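Local coordinates for protein (sliding clamp) (PDB 1B77) that probably encircles DNA as a ring of three subunits and tethers the phage DNA polymerase to its template, making replication processive, at residues I115-K119 with L167-D171; D136-N142 with F178-M184; I189-K195 with E210-Y216; N13-I17 with T38-A42. All coordinates share one frame; numbering follows the deposited sequence.

Interaction 1 of 4, residues I115-K119 with L167-D171; sequences ITEIK and LTLTD
T116 and T170 make the one hydrogen bond between these two strands, from hydroxyl to hydroxyl, with OG1 of T116 3.0 Å from OG1 of T170. T116 has its hydroxyl anti to the backbone N (chi1 180°), which carries OG1 across to the other strand.

The remaining contacts are van der Waals. CG2 of T170 rests on CG of E117 at 3.8 Å. CB of L169 sits 3.5 Å from OG1 of T116 and also lies against the carbonyl O of E117; the L169 and T116 side chains cross at about a right angle. Farther along the strands, CD1 of I118 meets CD2 of L167 at 3.9 Å, two branch ends coming together crosswise, and L123 of helix 120-132 covers I118 as well.

The strand axes run 134° apart and approach to only 6.0 Å, and no backbone bond joins them. T116 and I118 pair instead with strand 194-201, and L167, L169 and T170 with strand 146-152. L167 also pairs in an antiparallel ladder with a strand of the second subunit, so the sheet runs on across the interface. The arrangement is that of the outermost strands, within the subunit, of two separate sheets, splayed apart and closed by side chains beside a helix, in the fold of the DNA polymerase processivity factors.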
# COMPACT_ATOMS: atom_id res chain seq x y z
N ILE A 115 -28.56 -3.48 -29.24
CA ILE A 115 -28.40 -3.93 -27.86
C ILE A 115 -27.43 -5.09 -27.77
O ILE A 115 -27.49 -6.02 -28.57
CB ILE A 115 -29.75 -4.40 -27.26
CG1 ILE A 115 -30.74 -3.23 -27.21
CG2 ILE A 115 -29.52 -4.96 -25.87
CD1 ILE A 115 -32.13 -3.62 -26.70
N THR A 116 -26.54 -5.04 -26.80
CA THR A 116 -25.58 -6.12 -26.57
C THR A 116 -25.41 -6.24 -25.06
O THR A 116 -26.22 -5.69 -24.30
CB THR A 116 -24.19 -5.85 -27.23
OG1 THR A 116 -23.31 -6.95 -26.96
CG2 THR A 116 -23.57 -4.57 -26.71
N GLU A 117 -24.38 -6.94 -24.61
CA GLU A 117 -24.15 -7.10 -23.19
C GLU A 117 -22.74 -7.57 -22.88
O GLU A 117 -22.09 -8.20 -23.70
CB GLU A 117 -25.16 -8.09 -22.61
CG GLU A 117 -24.92 -9.55 -22.96
CD GLU A 117 -26.01 -10.45 -22.40
OE1 GLU A 117 -26.43 -10.24 -21.24
OE2 GLU A 117 -26.45 -11.38 -23.12
N ILE A 118 -22.28 -7.25 -21.68
CA ILE A 118 -20.95 -7.64 -21.24
C ILE A 118 -21.06 -8.29 -19.86
O ILE A 118 -21.73 -7.77 -18.98
CB ILE A 118 -20.01 -6.41 -21.19
CG1 ILE A 118 -18.60 -6.83 -20.80
CG2 ILE A 118 -20.59 -5.36 -20.24
CD1 ILE A 118 -17.55 -5.77 -21.11
N LYS A 119 -20.40 -9.44 -19.70
CA LYS A 119 -20.43 -10.17 -18.44
C LYS A 119 -19.43 -9.57 -17.47
O LYS A 119 -18.48 -8.89 -17.87
CB LYS A 119 -20.09 -11.64 -18.69
CG LYS A 119 -21.01 -12.36 -19.66
CD LYS A 119 -20.55 -13.79 -19.89
CE LYS A 119 -21.50 -14.56 -20.79
NZ LYS A 119 -22.88 -14.61 -20.22
N LEU A 167 -12.36 -7.93 -27.49
CA LEU A 167 -13.29 -8.76 -26.73
C LEU A 167 -14.59 -8.95 -27.51
O LEU A 167 -15.22 -7.98 -27.93
CB LEU A 167 -13.59 -8.09 -25.38
CG LEU A 167 -14.78 -8.58 -24.56
CD1 LEU A 167 -14.57 -10.03 -24.14
CD2 LEU A 167 -14.94 -7.70 -23.33
N THR A 168 -14.98 -10.21 -27.68
CA THR A 168 -16.21 -10.56 -28.40
C THR A 168 -17.37 -10.58 -27.40
O THR A 168 -17.28 -11.17 -26.33
CB THR A 168 -16.09 -11.95 -29.06
OG1 THR A 168 -14.96 -11.95 -29.95
CG2 THR A 168 -17.34 -12.29 -29.84
N LEU A 169 -18.48 -9.95 -27.77
CA LEU A 169 -19.64 -9.92 -26.88
C LEU A 169 -20.75 -10.88 -27.29
O LEU A 169 -20.76 -12.04 -26.86
CB LEU A 169 -20.17 -8.49 -26.77
CG LEU A 169 -19.10 -7.49 -26.31
CD1 LEU A 169 -19.69 -6.09 -26.24
CD2 LEU A 169 -18.55 -7.92 -24.96
N THR A 170 -21.67 -10.40 -28.12
CA THR A 170 -22.80 -11.21 -28.57
C THR A 170 -22.88 -11.31 -30.10
O THR A 170 -22.11 -10.66 -30.81
CB THR A 170 -24.12 -10.61 -28.08
OG1 THR A 170 -24.25 -9.27 -28.57
CG2 THR A 170 -24.17 -10.60 -26.56
N ASP A 171 -23.81 -12.13 -30.57
CA ASP A 171 -24.00 -12.32 -32.01
C ASP A 171 -24.81 -11.16 -32.56
O ASP A 171 -25.69 -10.63 -31.90
CB ASP A 171 -24.75 -13.62 -32.30
CG ASP A 171 -24.05 -14.85 -31.73
OD1 ASP A 171 -22.82 -14.97 -31.88
OD2 ASP A 171 -24.75 -15.70 -31.14

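Interaction 2 of 4, residues D136-N142 with F178-M184; sequences DTIAITN and FNFVINM
N142 lies over one face of the F178 ring, its CB 4.1 Å from the ring centroid and 26° off the normal, while the carbonyl O of I140 sits at the ring's edge, in plane. A chi1 of 61° sets the N142 amide between its own backbone N and carbonyl carbon, with OD1 directed across to F178, whose backbone N-H it takes at 2.9 Å, the donor standing well above the amide's carbonyl plane. ND2 of N142 reaches N177, so the amide is held from both ends.

Next along the pair, T141 and N179 cross on the same face, with CB of T141 3.6 Å from ND2 of N179. The T141 hydroxyl lies so close to the F178 carbonyl that the modelled distance is doubtful.

On the other face I138 and I182 stand side by side, pointing the same way, with CG1 of I138 3.8 Å from CB of I182. CD1 of I182 then meets CD1 of I140 at 4.0 Å. M184, its chain bent twice, comes across I138 at about a right angle and lays CE against CG2 and CD1 of I138, closer than usual van der Waals contact, with SD also near CG2.

Backbone bonds between I138 and I182, and between I140 and F180, fix the antiparallel register. The chemistry is thus divided: the N142 amide binds the F178 main chain at one end, while the isoleucine face, with L198 packed on I140 and F180, is purely apolar.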
# COMPACT_ATOMS: atom_id res chain seq x y z
N ASP A 136 -6.65 3.89 -23.99
CA ASP A 136 -7.39 5.06 -23.55
C ASP A 136 -8.72 5.22 -24.27
O ASP A 136 -9.51 6.13 -23.96
CB ASP A 136 -6.54 6.31 -23.75
CG ASP A 136 -6.18 6.54 -25.21
OD1 ASP A 136 -6.41 5.64 -26.04
OD2 ASP A 136 -5.65 7.64 -25.53
N THR A 137 -8.99 4.34 -25.23
CA THR A 137 -10.23 4.41 -25.98
C THR A 137 -10.62 3.05 -26.53
O THR A 137 -9.77 2.28 -26.98
CB THR A 137 -10.09 5.37 -27.18
OG1 THR A 137 -9.20 4.80 -28.14
CG2 THR A 137 -9.53 6.71 -26.74
N ILE A 138 -11.92 2.76 -26.50
CA ILE A 138 -12.42 1.50 -27.02
C ILE A 138 -13.45 1.80 -28.10
O ILE A 138 -14.01 2.90 -28.14
CB ILE A 138 -13.10 0.63 -25.94
CG1 ILE A 138 -14.33 1.35 -25.40
CG2 ILE A 138 -12.12 0.33 -24.82
CD1 ILE A 138 -15.19 0.50 -24.50
N ALA A 139 -13.68 0.84 -28.98
CA ALA A 139 -14.66 0.98 -30.04
C ALA A 139 -15.53 -0.27 -30.09
O ALA A 139 -15.03 -1.39 -30.17
CB ALA A 139 -13.96 1.18 -31.38
N ILE A 140 -16.84 -0.07 -30.02
CA ILE A 140 -17.78 -1.19 -30.08
C ILE A 140 -18.28 -1.23 -31.52
O ILE A 140 -18.91 -0.28 -32.00
CB ILE A 140 -18.94 -0.98 -29.09
CG1 ILE A 140 -18.37 -0.74 -27.69
CG2 ILE A 140 -19.84 -2.21 -29.06
CD1 ILE A 140 -19.38 -0.29 -26.66
N THR A 141 -17.99 -2.32 -32.22
CA THR A 141 -18.37 -2.42 -33.62
C THR A 141 -18.92 -3.78 -34.04
O THR A 141 -18.78 -4.78 -33.32
CB THR A 141 -17.15 -2.09 -34.51
OG1 THR A 141 -17.57 -1.95 -35.87
CG2 THR A 141 -16.11 -3.20 -34.42
N ASN A 142 -19.54 -3.81 -35.22
CA ASN A 142 -20.10 -5.05 -35.75
C ASN A 142 -19.03 -5.71 -36.61
O ASN A 142 -18.48 -5.10 -37.52
CB ASN A 142 -21.36 -4.78 -36.59
CG ASN A 142 -21.09 -3.88 -37.79
OD1 ASN A 142 -20.62 -2.75 -37.65
ND2 ASN A 142 -21.39 -4.39 -38.98
N PHE A 178 -21.59 -0.05 -37.66
CA PHE A 178 -21.28 0.98 -36.69
C PHE A 178 -19.94 0.77 -36.00
O PHE A 178 -19.45 -0.35 -35.90
CB PHE A 178 -22.40 1.04 -35.63
CG PHE A 178 -22.72 -0.31 -35.03
CD1 PHE A 178 -21.90 -0.86 -34.05
CD2 PHE A 178 -23.82 -1.04 -35.48
CE1 PHE A 178 -22.16 -2.13 -33.54
CE2 PHE A 178 -24.09 -2.31 -34.97
CZ PHE A 178 -23.26 -2.86 -34.00
N ASN A 179 -19.36 1.87 -35.54
CA ASN A 179 -18.09 1.87 -34.83
C ASN A 179 -18.19 2.97 -33.78
O ASN A 179 -17.73 4.10 -33.99
CB ASN A 179 -16.93 2.15 -35.79
CG ASN A 179 -15.58 1.95 -35.14
OD1 ASN A 179 -15.00 2.88 -34.57
ND2 ASN A 179 -15.07 0.73 -35.20
N PHE A 180 -18.83 2.63 -32.65
CA PHE A 180 -19.02 3.59 -31.57
C PHE A 180 -17.76 3.68 -30.72
O PHE A 180 -17.29 2.68 -30.17
CB PHE A 180 -20.21 3.18 -30.69
CG PHE A 180 -21.52 3.12 -31.43
CD1 PHE A 180 -22.19 4.29 -31.79
CD2 PHE A 180 -22.10 1.90 -31.76
CE1 PHE A 180 -23.42 4.24 -32.47
CE2 PHE A 180 -23.32 1.84 -32.43
CZ PHE A 180 -23.98 3.01 -32.79
N VAL A 181 -17.23 4.89 -30.60
CA VAL A 181 -16.01 5.15 -29.85
C VAL A 181 -16.26 5.71 -28.45
O VAL A 181 -16.99 6.69 -28.28
CB VAL A 181 -15.10 6.13 -30.62
CG1 VAL A 181 -13.79 6.33 -29.87
CG2 VAL A 181 -14.86 5.60 -32.01
N ILE A 182 -15.62 5.10 -27.45
CA ILE A 182 -15.77 5.54 -26.07
C ILE A 182 -14.43 5.85 -25.40
O ILE A 182 -13.48 5.07 -25.50
CB ILE A 182 -16.51 4.47 -25.23
CG1 ILE A 182 -17.97 4.38 -25.69
CG2 ILE A 182 -16.44 4.81 -23.75
CD1 ILE A 182 -18.76 3.28 -25.01
N ASN A 183 -14.36 6.99 -24.73
CA ASN A 183 -13.15 7.38 -24.02
C ASN A 183 -13.12 6.52 -22.76
O ASN A 183 -13.99 6.64 -21.90
CB ASN A 183 -13.21 8.87 -23.65
CG ASN A 183 -12.07 9.30 -22.73
OD1 ASN A 183 -10.98 8.71 -22.73
ND2 ASN A 183 -12.31 10.35 -21.94
N MET A 184 -12.12 5.66 -22.66
CA MET A 184 -12.03 4.76 -21.52
C MET A 184 -12.07 5.45 -20.17
O MET A 184 -12.42 4.84 -19.16
CB MET A 184 -10.77 3.91 -21.61
CG MET A 184 -10.85 2.66 -20.77
SD MET A 184 -11.64 1.25 -21.59
CE MET A 184 -13.21 1.87 -22.02

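Interaction 3 of 4, residues I189-K195 with E210-Y216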
# COMPACT_ATOMS: atom_id res chain seq x y z
N ILE A 189 -17.64 2.29 -14.50
CA ILE A 189 -18.65 1.27 -14.23
C ILE A 189 -18.20 0.29 -13.14
O ILE A 189 -17.17 -0.35 -13.28
CB ILE A 189 -18.96 0.47 -15.51
CG1 ILE A 189 -19.66 1.35 -16.53
CG2 ILE A 189 -19.80 -0.74 -15.18
CD1 ILE A 189 -18.78 2.39 -17.15
N GLN A 190 -18.99 0.16 -12.08
CA GLN A 190 -18.63 -0.78 -11.02
C GLN A 190 -18.77 -2.22 -11.53
O GLN A 190 -19.50 -2.47 -12.47
CB GLN A 190 -19.52 -0.56 -9.78
CG GLN A 190 -20.99 -0.90 -9.98
CD GLN A 190 -21.79 -0.83 -8.67
OE1 GLN A 190 -22.91 -1.31 -8.60
NE2 GLN A 190 -21.20 -0.24 -7.65
N PRO A 191 -18.07 -3.19 -10.92
CA PRO A 191 -18.18 -4.58 -11.38
C PRO A 191 -19.59 -5.16 -11.44
O PRO A 191 -20.42 -4.90 -10.58
CB PRO A 191 -17.27 -5.34 -10.41
CG PRO A 191 -17.27 -4.47 -9.19
CD PRO A 191 -17.15 -3.09 -9.77
N GLY A 192 -19.85 -5.95 -12.48
CA GLY A 192 -21.17 -6.56 -12.65
C GLY A 192 -21.48 -6.91 -14.10
O GLY A 192 -20.66 -6.70 -15.00
N ASN A 193 -22.68 -7.47 -14.32
CA ASN A 193 -23.15 -7.85 -15.65
C ASN A 193 -23.99 -6.70 -16.18
O ASN A 193 -24.86 -6.17 -15.47
CB ASN A 193 -24.01 -9.11 -15.57
CG ASN A 193 -23.25 -10.31 -15.04
OD1 ASN A 193 -22.30 -10.79 -15.67
ND2 ASN A 193 -23.67 -10.81 -13.89
N TYR A 194 -23.76 -6.31 -17.43
CA TYR A 194 -24.51 -5.20 -17.99
C TYR A 194 -25.14 -5.42 -19.35
O TYR A 194 -24.58 -6.09 -20.21
CB TYR A 194 -23.62 -3.96 -18.09
CG TYR A 194 -23.12 -3.44 -16.77
CD1 TYR A 194 -22.06 -4.05 -16.10
CD2 TYR A 194 -23.74 -2.35 -16.17
CE1 TYR A 194 -21.64 -3.58 -14.86
CE2 TYR A 194 -23.33 -1.87 -14.93
CZ TYR A 194 -22.28 -2.49 -14.28
OH TYR A 194 -21.88 -2.02 -13.05
N LYS A 195 -26.32 -4.85 -19.51
CA LYS A 195 -27.02 -4.87 -20.79
C LYS A 195 -26.48 -3.59 -21.43
O LYS A 195 -26.54 -2.53 -20.82
CB LYS A 195 -28.54 -4.76 -20.58
CG LYS A 195 -29.32 -4.57 -21.87
CD LYS A 195 -30.80 -4.88 -21.69
CE LYS A 195 -31.47 -3.94 -20.69
NZ LYS A 195 -32.92 -4.25 -20.53
N GLU A 210 -26.60 -1.01 -18.34
CA GLU A 210 -27.54 -1.27 -17.27
C GLU A 210 -27.40 -2.62 -16.58
O GLU A 210 -27.32 -3.67 -17.22
CB GLU A 210 -28.96 -1.13 -17.81
CG GLU A 210 -30.01 -1.39 -16.77
CD GLU A 210 -31.40 -1.09 -17.28
OE1 GLU A 210 -31.77 -1.65 -18.34
OE2 GLU A 210 -32.11 -0.31 -16.62
N SER A 211 -27.37 -2.56 -15.25
CA SER A 211 -27.28 -3.75 -14.43
C SER A 211 -28.50 -3.71 -13.53
O SER A 211 -29.30 -2.78 -13.60
CB SER A 211 -26.01 -3.74 -13.57
OG SER A 211 -26.04 -2.69 -12.61
N SER A 212 -28.63 -4.71 -12.67
CA SER A 212 -29.76 -4.76 -11.75
C SER A 212 -29.58 -3.72 -10.65
O SER A 212 -30.53 -3.41 -9.93
CB SER A 212 -29.87 -6.15 -11.14
OG SER A 212 -28.68 -6.48 -10.43
N GLN A 213 -28.37 -3.19 -10.52
CA GLN A 213 -28.07 -2.20 -9.48
C GLN A 213 -27.89 -0.76 -9.94
O GLN A 213 -28.32 0.17 -9.27
CB GLN A 213 -26.81 -2.62 -8.72
CG GLN A 213 -27.06 -3.44 -7.46
CD GLN A 213 -25.77 -3.71 -6.70
OE1 GLN A 213 -24.97 -2.79 -6.44
NE2 GLN A 213 -25.57 -4.97 -6.32
N VAL A 214 -27.25 -0.57 -11.08
CA VAL A 214 -27.00 0.79 -11.56
C VAL A 214 -27.11 0.93 -13.08
O VAL A 214 -26.88 -0.03 -13.82
CB VAL A 214 -25.58 1.26 -11.13
CG1 VAL A 214 -25.31 2.68 -11.63
CG2 VAL A 214 -25.45 1.22 -9.62
N SER A 215 -27.46 2.13 -13.54
CA SER A 215 -27.55 2.42 -14.96
C SER A 215 -26.62 3.58 -15.27
O SER A 215 -26.66 4.59 -14.57
CB SER A 215 -28.98 2.81 -15.36
OG SER A 215 -29.78 1.66 -15.57
N TYR A 216 -25.79 3.43 -16.29
CA TYR A 216 -24.87 4.50 -16.67
C TYR A 216 -25.14 4.94 -18.09
O TYR A 216 -25.49 4.11 -18.94
CB TYR A 216 -23.41 4.06 -16.60
CG TYR A 216 -22.91 3.53 -15.28
CD1 TYR A 216 -23.07 2.18 -14.96
CD2 TYR A 216 -22.24 4.35 -14.38
CE1 TYR A 216 -22.55 1.66 -13.78
CE2 TYR A 216 -21.71 3.83 -13.19
CZ TYR A 216 -21.87 2.48 -12.90
OH TYR A 216 -21.33 1.94 -11.76
O HOH W 1 -26.95 -7.04 -13.72
O HOH W 2 -23.92 -2.92 -11.03
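S211 OG, in a side chain packed on Y194, is gripped by three groups: the backbone N of V214 at 2.9 Å, the backbone N of Q213 through a longer bond, and a water that also donates to Y194 OH. With chi1 at 66° the hydroxyl is directed to its own turn, while CB rests on the Y194 ring, 3.9 Å from its centroid and 27° off the normal. The backbone N of E210 stands in plane at the edge of the same ring. A second water spans the N193 carbonyl and S212 N.

The Y216 ring has a neighbour on each face. CG1 of I189 rests over one, 4.0 Å from the centroid; CG1 of V214 covers the opposite face; and CE2 of Y194 meets the rim in the ring plane, 3.8 Å from CE1 of Y216. Its phenol oxygen accepts the N-H of Q190 at 3.0 Å in a nearly straight bond (172°) and is also bound to N13 of helix 5-15, so both the ring and its polar end are pinned.

At the other end, K195 and E210 form a hydrogen-bonded antiparallel pair, K195 N reaching E210 O at 2.8 Å. Their side chains run out alongside one another to a long salt bridge, NZ of K195 lying 3.6 Å from OE1 of E210.

The serine geometry is an ST turn combined with an ST motif, placed where the chain reverses between strands 204-210 and 215-219, consecutive neighbours in a continuous antiparallel sheet.

Interaction 4 of 4, residues N13-I17 with T38-A42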
# COMPACT_ATOMS: atom_id res chain seq x y z
N ASN A 13 -19.22 4.65 -5.82
CA ASN A 13 -18.94 4.57 -7.26
C ASN A 13 -19.28 5.92 -7.89
O ASN A 13 -18.56 6.39 -8.77
CB ASN A 13 -19.77 3.46 -7.91
CG ASN A 13 -19.69 3.47 -9.44
OD1 ASN A 13 -20.65 3.84 -10.12
ND2 ASN A 13 -18.54 3.07 -9.98
N PHE A 14 -20.35 6.54 -7.42
CA PHE A 14 -20.77 7.86 -7.92
C PHE A 14 -19.71 8.94 -7.64
O PHE A 14 -19.43 9.77 -8.50
CB PHE A 14 -22.12 8.26 -7.28
CG PHE A 14 -23.33 7.60 -7.91
CD1 PHE A 14 -23.26 6.33 -8.47
CD2 PHE A 14 -24.57 8.26 -7.90
CE1 PHE A 14 -24.40 5.72 -9.02
CE2 PHE A 14 -25.71 7.66 -8.45
CZ PHE A 14 -25.62 6.39 -9.01
N ALA A 15 -19.12 8.91 -6.44
CA ALA A 15 -18.10 9.90 -6.09
C ALA A 15 -16.89 9.85 -7.02
O ALA A 15 -16.16 10.83 -7.15
CB ALA A 15 -17.63 9.69 -4.65
N SER A 16 -16.68 8.71 -7.68
CA SER A 16 -15.57 8.61 -8.60
C SER A 16 -15.97 9.28 -9.92
O SER A 16 -15.12 9.58 -10.76
CB SER A 16 -15.20 7.14 -8.84
OG SER A 16 -16.18 6.51 -9.64
N ILE A 17 -17.26 9.50 -10.11
CA ILE A 17 -17.74 10.16 -11.32
C ILE A 17 -17.76 11.68 -11.12
O ILE A 17 -17.42 12.43 -12.02
CB ILE A 17 -19.16 9.69 -11.71
CG1 ILE A 17 -19.12 8.20 -12.05
CG2 ILE A 17 -19.67 10.51 -12.90
CD1 ILE A 17 -20.45 7.62 -12.45
N THR A 38 -20.12 11.39 -18.32
CA THR A 38 -20.70 10.23 -17.65
C THR A 38 -21.86 10.53 -16.70
O THR A 38 -21.77 11.41 -15.85
CB THR A 38 -19.61 9.45 -16.87
OG1 THR A 38 -18.65 8.92 -17.79
CG2 THR A 38 -20.22 8.30 -16.08
N TYR A 39 -22.95 9.77 -16.84
CA TYR A 39 -24.13 9.92 -15.99
C TYR A 39 -24.40 8.60 -15.27
O TYR A 39 -24.17 7.53 -15.82
CB TYR A 39 -25.36 10.28 -16.84
CG TYR A 39 -26.70 10.21 -16.11
CD1 TYR A 39 -27.18 11.29 -15.38
CD2 TYR A 39 -27.49 9.06 -16.18
CE1 TYR A 39 -28.43 11.24 -14.73
CE2 TYR A 39 -28.73 8.99 -15.55
CZ TYR A 39 -29.20 10.08 -14.83
OH TYR A 39 -30.43 10.02 -14.21
N ALA A 40 -24.90 8.68 -14.04
CA ALA A 40 -25.21 7.48 -13.27
C ALA A 40 -26.47 7.69 -12.43
O ALA A 40 -26.72 8.79 -11.93
CB ALA A 40 -24.04 7.09 -12.37
N GLU A 41 -27.25 6.62 -12.28
CA GLU A 41 -28.47 6.68 -11.49
C GLU A 41 -28.78 5.30 -10.93
O GLU A 41 -28.37 4.28 -11.48
CB GLU A 41 -29.64 7.15 -12.35
CG GLU A 41 -29.98 6.24 -13.52
CD GLU A 41 -31.34 6.55 -14.14
OE1 GLU A 41 -31.63 7.74 -14.40
OE2 GLU A 41 -32.12 5.61 -14.36
N ALA A 42 -29.53 5.29 -9.84
CA ALA A 42 -29.89 4.03 -9.21
C ALA A 42 -31.00 4.17 -8.20
O ALA A 42 -31.13 5.21 -7.54
CB ALA A 42 -28.66 3.43 -8.53
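F14 presents one face of its ring to A40, whose CB sits 3.6 Å above the plane and offset toward the rim, in a CH-pi contact 24° off the normal. Main-chain atoms of the strand take the edge: C of E41 lies in the ring plane and N of A42 near it, so the ring lies with its face on the methyl and its edge turned to the strand backbone. F14 also touches I29 and T31 of strand 28-32, which places it across two adjoining strands.

I17 fills the place beside it. Fully extended at chi2 (-180°), its chain carries CD1 into the angle between two methyls, 3.6 Å from CB of A40 and 3.7 Å from CG2 of T38; the I17 and T38 side chains cross at about a right angle. A40 CB is thus met by both the phenyl and the isoleucine tip, from two different directions. The T38 hydroxyl turns to another partner, the carbonyl of N186, leaving its methyl for I17, and Y216 closes over I17 and A40 from the neighbouring strand.

Polar bonds lie within each segment. In 13-17 the carbonyl O of N13 receives both the backbone N and the hydroxyl of S16, the latter at 2.5 Å. Y39 and E41 point their side chains away from the helix, and the Y39 hydroxyl donates to OE1 of E41 at 2.6 Å, using the carboxylate's anti lone pair.

No hydrogen bond crosses between 13-17 and 38-42: the junction rests on van der Waals contact of methyls and a ring with side chains and strand backbone, and the small alanine side chain is consistent with the ring's close approach to that backbone.

How the interactions relate
Interactions 1, 3 and 4 all reach the six-stranded sheet, which draws strands from both the N-terminal and the C-terminal parts of the chain; interaction 2 belongs to the five-stranded sheet, and interaction 1 spans the two. Interaction 4, whose centre lies about 4 Å from the centre of the chain, is buried and has no hydrogen bond across its segments. The others are partly buried and mix apolar surface with polar bonds. Interaction 2 has a backbone ladder and interaction 3 a single backbone pair, whereas interaction 1 relies on one hydroxyl pair and interaction 4 on helix-to-strand packing. Interaction 3 is the intermediary: the carbonyl of I118 accepts from Y194 N, and S215 N donates to the E41 carbonyl, joining interactions 1 and 4.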